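Local coordinates for mRNA-binding protein PUF3 (Saccharomyces cerevisiae, PDB 3K49) that binds the 3' untranslated regions of mRNAs encoding mainly mitochondrial proteins, and represses COX17 by promoting deadenylation and decay of its message, at residues E35-Q40 with I70-D75; M24-I29 with R44-E49; Q100-M105 with R130-L135. One frame throughout, in Å; residues are numbered along the deposited sequence.

The three contacts illustrate how a superhelix of short helices is held together at successive levels. Contact 2 joins the 24-29 loop to helix 40-50 near the N-terminal end and is almost wholly apolar and buried. Contact 1 shares that apolar core, since Phe36 and Cys37 pack against Ile46, but it spans Pumilio repeats 1 and 2 and ends in a salt bridge nearer the surface. Contact 3 lies within repeat 3 and also combines a buried apolar part with a charged surface edge; it touches contact 1 through Ile70 and Phe101. Residues of contacts 1 and 2 reach the same adenosine, A10 of chain B, whereas contact 3 remains about 12 Å from the RNA at nearest atoms.

Contact 1: residues E35-Q40 with I70-D75; sequences EFCKDQ and IELSND. With nucleotides of chain B.
Leu72 of helix 69-74, in Pumilio repeat 2, packs against Cys37 at the end of helix 33-37, in Pumilio repeat 1, and against Lys38 just beyond it. The packed part centres on the isobutyl fork of Leu72. Its CD1 and CD2 each stand 4.0 Å from Cys37 CB, and CD2 also meets Lys38 CG at 3.8 Å. Behind this group Ile46 of helix 40-50 covers Cys37, while Val81 and Ile82 of helix 79-88 back Cys37 and Leu72 respectively, so these two side chains are buried.

The outer side is looser and polar. Lys38 sends an extended chain past Leu72 at about a right angle, and its NZ forms a salt bridge with Glu71 OE2 at 2.6 Å. The ammonium comes from above the carboxylate, 59° out of its plane. Because Glu71 is exposed, water probably weakens this pairing. Asp75 meets the stem of Lys38 rather than its charge: OD1 is 3.7 Å from Lys38 CG but 5.8 Å from Lys38 NZ. Asp75 CG is anti to the backbone N (chi1 -175°); of the two oxygens it carries, OD1 lies beside the lysine stem, while OD2 accepts the backbone N-H groups of Phe77 and Gly78.

Beyond the interface, Gln40 OE1 accepts a hydrogen bond of 3.1 Å from the sugar O2' of A10 of chain B. Here charged side chains border the apolar seam; the packing of short helices from successive repeats is itself characteristic of the curved, all-helical Pumilio homology domain.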
loop_
_atom_site.group_PDB
_atom_site.type_symbol
_atom_site.label_atom_id
_atom_site.label_comp_id
_atom_site.label_asym_id
_atom_site.label_seq_id
_atom_site.Cartn_x
_atom_site.Cartn_y
_atom_site.Cartn_z
ATOM N N GLU A 35 -32.925 14.075 6.488
ATOM C CA GLU A 35 -33.583 12.823 6.138
ATOM C C GLU A 35 -33.252 12.399 4.706
ATOM O O GLU A 35 -33.344 11.228 4.356
ATOM C CB GLU A 35 -35.098 12.964 6.341
ATOM C CG GLU A 35 -35.965 11.975 5.575
ATOM C CD GLU A 35 -37.374 12.518 5.316
ATOM O OE1 GLU A 35 -37.903 13.273 6.167
ATOM O OE2 GLU A 35 -37.946 12.198 4.249
ATOM N N PHE A 36 -32.871 13.352 3.865
ATOM C CA PHE A 36 -32.365 12.994 2.540
ATOM C C PHE A 36 -30.946 12.455 2.608
ATOM O O PHE A 36 -30.577 11.557 1.852
ATOM C CB PHE A 36 -32.413 14.187 1.599
ATOM C CG PHE A 36 -33.563 14.147 0.637
ATOM C CD1 PHE A 36 -34.864 14.319 1.085
ATOM C CD2 PHE A 36 -33.345 13.939 -0.717
ATOM C CE1 PHE A 36 -35.928 14.289 0.206
ATOM C CE2 PHE A 36 -34.406 13.905 -1.604
ATOM C CZ PHE A 36 -35.703 14.079 -1.137
ATOM N N CYS A 37 -30.158 13.007 3.524
ATOM C CA CYS A 37 -28.776 12.601 3.697
ATOM C C CYS A 37 -28.655 11.206 4.309
ATOM O O CYS A 37 -27.712 10.472 3.994
ATOM C CB CYS A 37 -28.031 13.608 4.571
ATOM S SG CYS A 37 -27.871 15.243 3.856
ATOM N N LYS A 38 -29.593 10.834 5.184
ATOM C CA LYS A 38 -29.493 9.534 5.854
ATOM C C LYS A 38 -30.080 8.412 5.018
ATOM O O LYS A 38 -30.077 7.255 5.423
ATOM C CB LYS A 38 -30.122 9.559 7.245
ATOM C CG LYS A 38 -29.395 10.466 8.218
ATOM C CD LYS A 38 -30.015 10.379 9.590
ATOM C CE LYS A 38 -29.352 11.332 10.569
ATOM N NZ LYS A 38 -30.252 11.623 11.724
ATOM N N ASP A 39 -30.576 8.768 3.844
ATOM C CA ASP A 39 -31.191 7.810 2.940
ATOM C C ASP A 39 -30.235 7.568 1.788
ATOM O O ASP A 39 -29.628 8.513 1.290
ATOM C CB ASP A 39 -32.499 8.392 2.409
ATOM C CG ASP A 39 -33.193 7.468 1.434
ATOM O OD1 ASP A 39 -33.661 6.384 1.862
ATOM O OD2 ASP A 39 -33.279 7.838 0.243
ATOM N N GLN A 40 -30.098 6.325 1.339
ATOM C CA GLN A 40 -29.102 6.051 0.298
ATOM C C GLN A 40 -29.362 6.836 -0.986
ATOM O O GLN A 40 -28.467 7.489 -1.526
ATOM C CB GLN A 40 -28.997 4.560 -0.029
ATOM C CG GLN A 40 -28.121 4.297 -1.255
ATOM C CD GLN A 40 -27.733 2.843 -1.432
ATOM O OE1 GLN A 40 -26.849 2.520 -2.224
ATOM N NE2 GLN A 40 -28.390 1.958 -0.699
ATOM N N ILE A 70 -21.637 16.192 12.670
ATOM C CA ILE A 70 -21.020 15.058 13.365
ATOM C C ILE A 70 -21.821 13.780 13.134
ATOM O O ILE A 70 -21.269 12.754 12.739
ATOM C CB ILE A 70 -20.939 15.289 14.879
ATOM C CG1 ILE A 70 -19.793 16.235 15.220
ATOM C CG2 ILE A 70 -20.772 13.957 15.607
ATOM C CD1 ILE A 70 -18.472 15.826 14.596
ATOM N N GLU A 71 -23.128 13.847 13.369
ATOM C CA GLU A 71 -23.998 12.690 13.162
ATOM C C GLU A 71 -23.968 12.159 11.725
ATOM O O GLU A 71 -23.818 10.957 11.494
ATOM C CB GLU A 71 -25.434 13.013 13.575
ATOM C CG GLU A 71 -26.395 11.864 13.351
ATOM C CD GLU A 71 -27.846 12.258 13.557
ATOM O OE1 GLU A 71 -28.151 13.473 13.549
ATOM O OE2 GLU A 71 -28.682 11.343 13.727
ATOM N N LEU A 72 -24.102 13.058 10.759
ATOM C CA LEU A 72 -23.973 12.672 9.359
ATOM C C LEU A 72 -22.608 12.067 9.068
ATOM O O LEU A 72 -22.488 11.106 8.290
ATOM C CB LEU A 72 -24.244 13.861 8.432
ATOM C CG LEU A 72 -25.695 14.350 8.510
ATOM C CD1 LEU A 72 -25.953 15.460 7.506
ATOM C CD2 LEU A 72 -26.672 13.168 8.328
ATOM N N SER A 73 -21.573 12.624 9.687
ATOM C CA SER A 73 -20.225 12.108 9.459
ATOM C C SER A 73 -20.152 10.638 9.840
ATOM O O SER A 73 -19.390 9.878 9.238
ATOM C CB SER A 73 -19.175 12.904 10.236
ATOM O OG SER A 73 -19.035 14.196 9.681
ATOM N N ASN A 74 -20.953 10.246 10.833
ATOM C CA ASN A 74 -20.986 8.869 11.316
ATOM C C ASN A 74 -21.939 7.970 10.538
ATOM O O ASN A 74 -21.925 6.753 10.697
ATOM C CB ASN A 74 -21.380 8.832 12.794
ATOM C CG ASN A 74 -20.355 9.497 13.688
ATOM O OD1 ASN A 74 -19.196 9.664 13.309
ATOM N ND2 ASN A 74 -20.775 9.877 14.889
ATOM N N ASP A 75 -22.767 8.565 9.690
ATOM C CA ASP A 75 -23.821 7.809 9.018
ATOM C C ASP A 75 -23.357 7.155 7.725
ATOM O O ASP A 75 -22.576 7.723 6.972
ATOM C CB ASP A 75 -25.042 8.691 8.772
ATOM C CG ASP A 75 -26.217 7.917 8.178
ATOM O OD1 ASP A 75 -27.205 7.624 8.911
ATOM O OD2 ASP A 75 -26.140 7.594 6.971
ATOM P P A B 10 -19.897 -0.990 0.660
ATOM O OP1 A B 10 -20.319 -2.357 1.039
ATOM O OP2 A B 10 -18.943 -0.788 -0.459
ATOM O "O5'" A B 10 -21.198 -0.110 0.370
ATOM C "C5'" A B 10 -22.132 0.147 1.412
ATOM C "C4'" A B 10 -23.444 0.647 0.846
ATOM O "O4'" A B 10 -23.312 2.065 0.551
ATOM C "C3'" A B 10 -23.939 -0.015 -0.439
ATOM O "O3'" A B 10 -25.363 0.033 -0.469
ATOM C "C2'" A B 10 -23.440 0.953 -1.501
ATOM O "O2'" A B 10 -24.194 0.893 -2.697
ATOM C "C1'" A B 10 -23.663 2.291 -0.790
ATOM N N9 A B 10 -22.864 3.394 -1.323
ATOM C C8 A B 10 -21.623 3.333 -1.907
ATOM N N7 A B 10 -21.182 4.495 -2.331
ATOM C C5 A B 10 -22.194 5.381 -1.994
ATOM C C6 A B 10 -22.340 6.771 -2.176
ATOM N N6 A B 10 -21.411 7.538 -2.747
ATOM N N1 A B 10 -23.478 7.347 -1.737
ATOM C C2 A B 10 -24.401 6.581 -1.141
ATOM N N3 A B 10 -24.376 5.273 -0.903
ATOM C C4 A B 10 -23.233 4.723 -1.360
#

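Contact 2: residues M24-I29 with R44-E49; sequences MSLKDI and RFIQRE. With nucleotides of chain B.
Leu26 and Phe45 lie at the heart of a buried apolar contact, their side chains alongside each other and running opposite ways. Leu26 CD2 is 3.9 Å from Phe45 CE2, and Leu26 CG presses on Glu49 CB at 3.5 Å. Phe45 CG is anti to the backbone N (chi1 168°). The ring has Met24 O at its edge, 3.8 Å from CE1. Ile29 CD1 adds a methyl contact with Ile46 CD1 at 4.1 Å.

Around this core, Asp28 OD2 accepts the backbone N-H of Ser25 at 2.8 Å, tying the loop into a compact turn, while Phe36 covers Ile29, Phe45 and Ile46.

From the side of the helix turned to the RNA, Gln47 OE1 accepts a hydrogen bond from N6 of A10 of chain B at 3.0 Å, and Gln47 NE2 donates to N1 of A10 at 3.1 Å; NE2 is also hydrogen-bonded to Ser43 OG. The Arg44 guanidinium lies over one face of this adenine, though the placement of NH2 is doubtful. An alanine at Arg44 takes the guanidinium off the base, which would probably be left freer to tilt about its two Gln47 bonds. Edge reading by a glutamine with its serine partner is typical of adenine recognition by Pumilio repeats.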
loop_
_atom_site.group_PDB
_atom_site.type_symbol
_atom_site.label_atom_id
_atom_site.label_comp_id
_atom_site.label_asym_id
_atom_site.label_seq_id
_atom_site.Cartn_x
_atom_site.Cartn_y
_atom_site.Cartn_z
ATOM N N MET A 24 -36.161 16.933 -9.466
ATOM C CA MET A 24 -36.074 17.852 -8.347
ATOM C C MET A 24 -34.709 18.523 -8.316
ATOM O O MET A 24 -33.787 18.143 -9.045
ATOM C CB MET A 24 -36.289 17.106 -7.037
ATOM C CG MET A 24 -37.557 16.283 -6.981
ATOM S SD MET A 24 -37.667 15.406 -5.414
ATOM C CE MET A 24 -37.155 16.690 -4.274
ATOM N N SER A 25 -34.595 19.534 -7.467
ATOM C CA SER A 25 -33.310 20.142 -7.181
ATOM C C SER A 25 -33.254 20.440 -5.692
ATOM O O SER A 25 -34.231 20.248 -4.970
ATOM C CB SER A 25 -33.120 21.421 -7.992
ATOM O OG SER A 25 -34.021 22.431 -7.571
ATOM N N LEU A 26 -32.112 20.930 -5.243
ATOM C CA LEU A 26 -31.878 21.155 -3.825
ATOM C C LEU A 26 -32.895 22.081 -3.164
ATOM O O LEU A 26 -33.146 21.980 -1.953
ATOM C CB LEU A 26 -30.448 21.660 -3.609
ATOM C CG LEU A 26 -29.413 20.608 -4.028
ATOM C CD1 LEU A 26 -27.990 21.088 -3.786
ATOM C CD2 LEU A 26 -29.698 19.312 -3.267
ATOM N N LYS A 27 -33.491 22.970 -3.954
ATOM C CA LYS A 27 -34.436 23.937 -3.414
ATOM C C LYS A 27 -35.759 23.265 -3.071
ATOM O O LYS A 27 -36.573 23.814 -2.338
ATOM C CB LYS A 27 -34.664 25.088 -4.400
ATOM C CG LYS A 27 -35.621 24.762 -5.539
ATOM C CD LYS A 27 -35.428 25.725 -6.703
ATOM C CE LYS A 27 -36.268 25.332 -7.908
ATOM N NZ LYS A 27 -35.560 25.668 -9.188
ATOM N N ASP A 28 -35.972 22.072 -3.602
ATOM C CA ASP A 28 -37.222 21.357 -3.388
ATOM C C ASP A 28 -37.271 20.620 -2.048
ATOM O O ASP A 28 -38.337 20.181 -1.613
ATOM C CB ASP A 28 -37.458 20.373 -4.540
ATOM C CG ASP A 28 -37.690 21.083 -5.876
ATOM O OD1 ASP A 28 -38.515 22.021 -5.898
ATOM O OD2 ASP A 28 -37.053 20.714 -6.894
ATOM N N ILE A 29 -36.124 20.491 -1.389
ATOM C CA ILE A 29 -36.041 19.644 -0.213
ATOM C C ILE A 29 -35.737 20.424 1.047
ATOM O O ILE A 29 -35.374 19.827 2.051
ATOM C CB ILE A 29 -34.975 18.529 -0.387
ATOM C CG1 ILE A 29 -33.562 19.075 -0.140
ATOM C CG2 ILE A 29 -35.067 17.913 -1.785
ATOM C CD1 ILE A 29 -32.460 18.141 -0.606
ATOM N N ARG A 44 -27.197 10.064 -2.621
ATOM C CA ARG A 44 -26.558 10.112 -3.925
ATOM C C ARG A 44 -27.097 11.312 -4.721
ATOM O O ARG A 44 -26.366 11.966 -5.468
ATOM C CB ARG A 44 -26.761 8.792 -4.672
ATOM C CG ARG A 44 -26.049 7.608 -4.040
ATOM C CD ARG A 44 -26.292 6.333 -4.830
ATOM N NE ARG A 44 -25.611 5.183 -4.237
ATOM C CZ ARG A 44 -24.346 4.863 -4.476
ATOM N NH1 ARG A 44 -23.616 5.605 -5.297
ATOM N NH2 ARG A 44 -23.810 3.799 -3.893
ATOM N N PHE A 45 -28.382 11.597 -4.556
ATOM C CA PHE A 45 -28.977 12.779 -5.152
ATOM C C PHE A 45 -28.245 14.038 -4.683
ATOM O O PHE A 45 -27.811 14.840 -5.509
ATOM C CB PHE A 45 -30.468 12.857 -4.804
ATOM C CG PHE A 45 -31.111 14.192 -5.121
ATOM C CD1 PHE A 45 -31.484 14.511 -6.424
ATOM C CD2 PHE A 45 -31.364 15.114 -4.114
ATOM C CE1 PHE A 45 -32.093 15.723 -6.720
ATOM C CE2 PHE A 45 -31.967 16.340 -4.407
ATOM C CZ PHE A 45 -32.340 16.638 -5.709
ATOM N N ILE A 46 -28.108 14.217 -3.367
ATOM C CA ILE A 46 -27.523 15.452 -2.860
ATOM C C ILE A 46 -26.071 15.568 -3.301
ATOM O O ILE A 46 -25.598 16.651 -3.665
ATOM C CB ILE A 46 -27.602 15.574 -1.339
ATOM C CG1 ILE A 46 -29.027 15.880 -0.898
ATOM C CG2 ILE A 46 -26.688 16.700 -0.848
ATOM C CD1 ILE A 46 -29.190 15.981 0.626
ATOM N N GLN A 47 -25.369 14.444 -3.288
ATOM C CA GLN A 47 -23.973 14.429 -3.704
ATOM C C GLN A 47 -23.833 14.980 -5.119
ATOM O O GLN A 47 -22.927 15.748 -5.419
ATOM C CB GLN A 47 -23.400 13.008 -3.633
ATOM C CG GLN A 47 -23.129 12.504 -2.214
ATOM C CD GLN A 47 -23.032 10.998 -2.167
ATOM O OE1 GLN A 47 -22.259 10.398 -2.906
ATOM N NE2 GLN A 47 -23.831 10.372 -1.299
ATOM N N ARG A 48 -24.747 14.557 -5.976
ATOM C CA ARG A 48 -24.737 14.878 -7.386
ATOM C C ARG A 48 -25.041 16.374 -7.584
ATOM O O ARG A 48 -24.352 17.067 -8.332
ATOM C CB ARG A 48 -25.781 13.998 -8.068
ATOM C CG ARG A 48 -25.786 13.990 -9.574
ATOM C CD ARG A 48 -27.036 13.259 -10.040
ATOM N NE ARG A 48 -27.276 12.061 -9.233
ATOM C CZ ARG A 48 -28.477 11.542 -8.982
ATOM N NH1 ARG A 48 -29.571 12.121 -9.461
ATOM N NH2 ARG A 48 -28.590 10.449 -8.235
ATOM N N GLU A 49 -26.062 16.870 -6.897
ATOM C CA GLU A 49 -26.418 18.283 -6.976
ATOM C C GLU A 49 -25.327 19.198 -6.425
ATOM O O GLU A 49 -25.147 20.305 -6.926
ATOM C CB GLU A 49 -27.735 18.558 -6.247
ATOM C CG GLU A 49 -28.941 17.886 -6.886
ATOM C CD GLU A 49 -29.045 18.199 -8.372
ATOM O OE1 GLU A 49 -29.347 19.366 -8.712
ATOM O OE2 GLU A 49 -28.820 17.279 -9.195
ATOM P P A B 10 -19.897 -0.990 0.660
ATOM O OP1 A B 10 -20.319 -2.357 1.039
ATOM O OP2 A B 10 -18.943 -0.788 -0.459
ATOM O "O5'" A B 10 -21.198 -0.110 0.370
ATOM C "C5'" A B 10 -22.132 0.147 1.412
ATOM C "C4'" A B 10 -23.444 0.647 0.846
ATOM O "O4'" A B 10 -23.312 2.065 0.551
ATOM C "C3'" A B 10 -23.939 -0.015 -0.439
ATOM O "O3'" A B 10 -25.363 0.033 -0.469
ATOM C "C2'" A B 10 -23.440 0.953 -1.501
ATOM O "O2'" A B 10 -24.194 0.893 -2.697
ATOM C "C1'" A B 10 -23.663 2.291 -0.790
ATOM N N9 A B 10 -22.864 3.394 -1.323
ATOM C C8 A B 10 -21.623 3.333 -1.907
ATOM N N7 A B 10 -21.182 4.495 -2.331
ATOM C C5 A B 10 -22.194 5.381 -1.994
ATOM C C6 A B 10 -22.340 6.771 -2.176
ATOM N N6 A B 10 -21.411 7.538 -2.747
ATOM N N1 A B 10 -23.478 7.347 -1.737
ATOM C C2 A B 10 -24.401 6.581 -1.141
ATOM N N3 A B 10 -24.376 5.273 -0.903
ATOM C C4 A B 10 -23.233 4.723 -1.360
#

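Contact 3: residues Q100-M105 with R130-L135; sequences QFKGNM and RIELVL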
loop_
_atom_site.group_PDB
_atom_site.type_symbol
_atom_site.label_atom_id
_atom_site.label_comp_id
_atom_site.label_asym_id
_atom_site.label_seq_id
_atom_site.Cartn_x
_atom_site.Cartn_y
_atom_site.Cartn_z
ATOM N N GLN A 100 -16.214 21.998 14.166
ATOM C CA GLN A 100 -16.990 20.941 14.810
ATOM C C GLN A 100 -16.174 19.659 15.030
ATOM O O GLN A 100 -16.615 18.750 15.737
ATOM C CB GLN A 100 -18.246 20.618 14.005
ATOM C CG GLN A 100 -19.355 21.625 14.181
ATOM C CD GLN A 100 -20.598 21.212 13.444
ATOM O OE1 GLN A 100 -20.932 20.026 13.394
ATOM N NE2 GLN A 100 -21.291 22.183 12.851
ATOM N N PHE A 101 -15.000 19.580 14.408
ATOM C CA PHE A 101 -14.160 18.395 14.546
ATOM C C PHE A 101 -13.210 18.566 15.726
ATOM O O PHE A 101 -12.865 17.589 16.403
ATOM C CB PHE A 101 -13.387 18.090 13.255
ATOM C CG PHE A 101 -14.262 17.663 12.105
ATOM C CD1 PHE A 101 -15.577 17.257 12.320
ATOM C CD2 PHE A 101 -13.763 17.650 10.810
ATOM C CE1 PHE A 101 -16.394 16.861 11.256
ATOM C CE2 PHE A 101 -14.565 17.245 9.740
ATOM C CZ PHE A 101 -15.887 16.850 9.961
ATOM N N LYS A 102 -12.815 19.814 15.984
ATOM C CA LYS A 102 -11.932 20.142 17.105
ATOM C C LYS A 102 -12.407 19.518 18.411
ATOM O O LYS A 102 -13.556 19.703 18.810
ATOM C CB LYS A 102 -11.800 21.654 17.277
ATOM C CG LYS A 102 -10.959 22.337 16.210
ATOM C CD LYS A 102 -10.848 23.825 16.509
ATOM C CE LYS A 102 -10.840 24.672 15.239
ATOM N NZ LYS A 102 -11.010 26.122 15.548
ATOM N N GLY A 103 -11.512 18.774 19.061
ATOM C CA GLY A 103 -11.815 18.079 20.302
ATOM C C GLY A 103 -12.415 16.708 20.071
ATOM O O GLY A 103 -12.676 15.980 21.024
ATOM N N ASN A 104 -12.636 16.358 18.803
ATOM C CA ASN A 104 -13.305 15.107 18.450
ATOM C C ASN A 104 -12.534 14.263 17.469
ATOM O O ASN A 104 -13.048 13.252 16.996
ATOM C CB ASN A 104 -14.693 15.377 17.871
ATOM C CG ASN A 104 -15.536 16.247 18.774
ATOM O OD1 ASN A 104 -15.883 15.844 19.883
ATOM N ND2 ASN A 104 -15.865 17.454 18.306
ATOM N N MET A 105 -11.306 14.669 17.163
ATOM C CA MET A 105 -10.495 13.937 16.198
ATOM C C MET A 105 -10.437 12.451 16.467
ATOM O O MET A 105 -10.737 11.662 15.575
ATOM C CB MET A 105 -9.071 14.490 16.108
ATOM C CG MET A 105 -8.839 15.356 14.890
ATOM S SD MET A 105 -9.153 14.479 13.343
ATOM C CE MET A 105 -7.563 13.705 13.034
ATOM N N ARG A 130 -4.911 21.213 9.155
ATOM C CA ARG A 130 -4.517 19.808 9.144
ATOM C C ARG A 130 -3.767 19.435 10.414
ATOM O O ARG A 130 -4.155 18.514 11.145
ATOM C CB ARG A 130 -3.638 19.502 7.943
ATOM C CG ARG A 130 -4.370 19.393 6.654
ATOM C CD ARG A 130 -3.370 19.332 5.521
ATOM N NE ARG A 130 -3.983 19.830 4.301
ATOM C CZ ARG A 130 -3.307 20.380 3.305
ATOM N NH1 ARG A 130 -1.988 20.499 3.391
ATOM N NH2 ARG A 130 -3.956 20.827 2.235
ATOM N N ILE A 131 -2.693 20.167 10.681
ATOM C CA ILE A 131 -1.827 19.860 11.811
ATOM C C ILE A 131 -2.590 20.081 13.124
ATOM O O ILE A 131 -2.471 19.311 14.083
ATOM C CB ILE A 131 -0.488 20.657 11.743
ATOM C CG1 ILE A 131 0.378 20.338 12.962
ATOM C CG2 ILE A 131 -0.745 22.150 11.623
ATOM C CD1 ILE A 131 0.671 18.842 13.124
ATOM N N GLU A 132 -3.408 21.120 13.147
ATOM C CA GLU A 132 -4.228 21.423 14.314
ATOM C C GLU A 132 -5.110 20.239 14.703
ATOM O O GLU A 132 -5.200 19.885 15.879
ATOM C CB GLU A 132 -5.084 22.652 14.016
ATOM C CG GLU A 132 -5.753 23.298 15.208
ATOM C CD GLU A 132 -6.651 24.461 14.784
ATOM O OE1 GLU A 132 -7.761 24.593 15.341
ATOM O OE2 GLU A 132 -6.257 25.236 13.880
ATOM N N LEU A 133 -5.758 19.629 13.712
ATOM C CA LEU A 133 -6.570 18.426 13.930
ATOM C C LEU A 133 -5.734 17.190 14.299
ATOM O O LEU A 133 -6.066 16.458 15.230
ATOM C CB LEU A 133 -7.414 18.117 12.687
ATOM C CG LEU A 133 -8.628 19.014 12.447
ATOM C CD1 LEU A 133 -9.368 18.544 11.213
ATOM C CD2 LEU A 133 -9.568 19.030 13.673
ATOM N N VAL A 134 -4.659 16.963 13.553
ATOM C CA VAL A 134 -3.819 15.796 13.771
ATOM C C VAL A 134 -3.131 15.790 15.146
ATOM O O VAL A 134 -2.944 14.732 15.739
ATOM C CB VAL A 134 -2.789 15.627 12.634
ATOM C CG1 VAL A 134 -1.784 14.551 12.991
ATOM C CG2 VAL A 134 -3.511 15.288 11.324
ATOM N N LEU A 135 -2.779 16.971 15.652
ATOM C CA LEU A 135 -2.167 17.103 16.978
ATOM C C LEU A 135 -2.975 16.433 18.082
ATOM O O LEU A 135 -2.445 16.130 19.153
ATOM C CB LEU A 135 -1.944 18.577 17.326
ATOM C CG LEU A 135 -0.515 19.100 17.175
ATOM C CD1 LEU A 135 -0.471 20.388 16.387
ATOM C CD2 LEU A 135 0.124 19.286 18.529
#
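The backbones of Met105 and Leu133 come within 6.4 Å at their CA atoms, where the chain leaves helix 91-101 through a type II beta turn, Phe101 to Asn104, and passes beside helix 127-134. Gly103 suits this turn, because at its backbone angles a CB would collide with the carbonyl O of Lys102. Asn104 ND2 adds a bond to Gln100 O, and Glu136 receives the backbone N-H groups of Gly103 and Met105 with its two carboxylate oxygens.

Leu133 is the side chain most covered by the opposite segment. Its CD2 sits 4.0 Å from Phe101 CB and 3.9 Å from Met105 CG, bridging the first residue of the turn and the residue just past it. Met105 bends at chi2 and chi3 and crosses Leu133 at about a right angle. Its CG lies 3.8 Å from Leu133 CB and unusually close to Leu133 O. The Phe101 ring continues inward to Val117 and Ile118 of helix 114-124, where Ile118 also receives Met105.

Near solvent Lys102 and Glu132 pass obliquely. Lys102 CE lies 3.1 Å from Glu132 OE1, whereas the salt bridge from Lys102 NZ to Glu132 OE1 is long at 3.6 Å; NZ has its stronger partner in Asp99. Apolar burial around Leu133 therefore carries most of the contact within Pumilio repeat 3, and the shared lysine charge probably contributes only a modest electrostatic attraction at its exposed border.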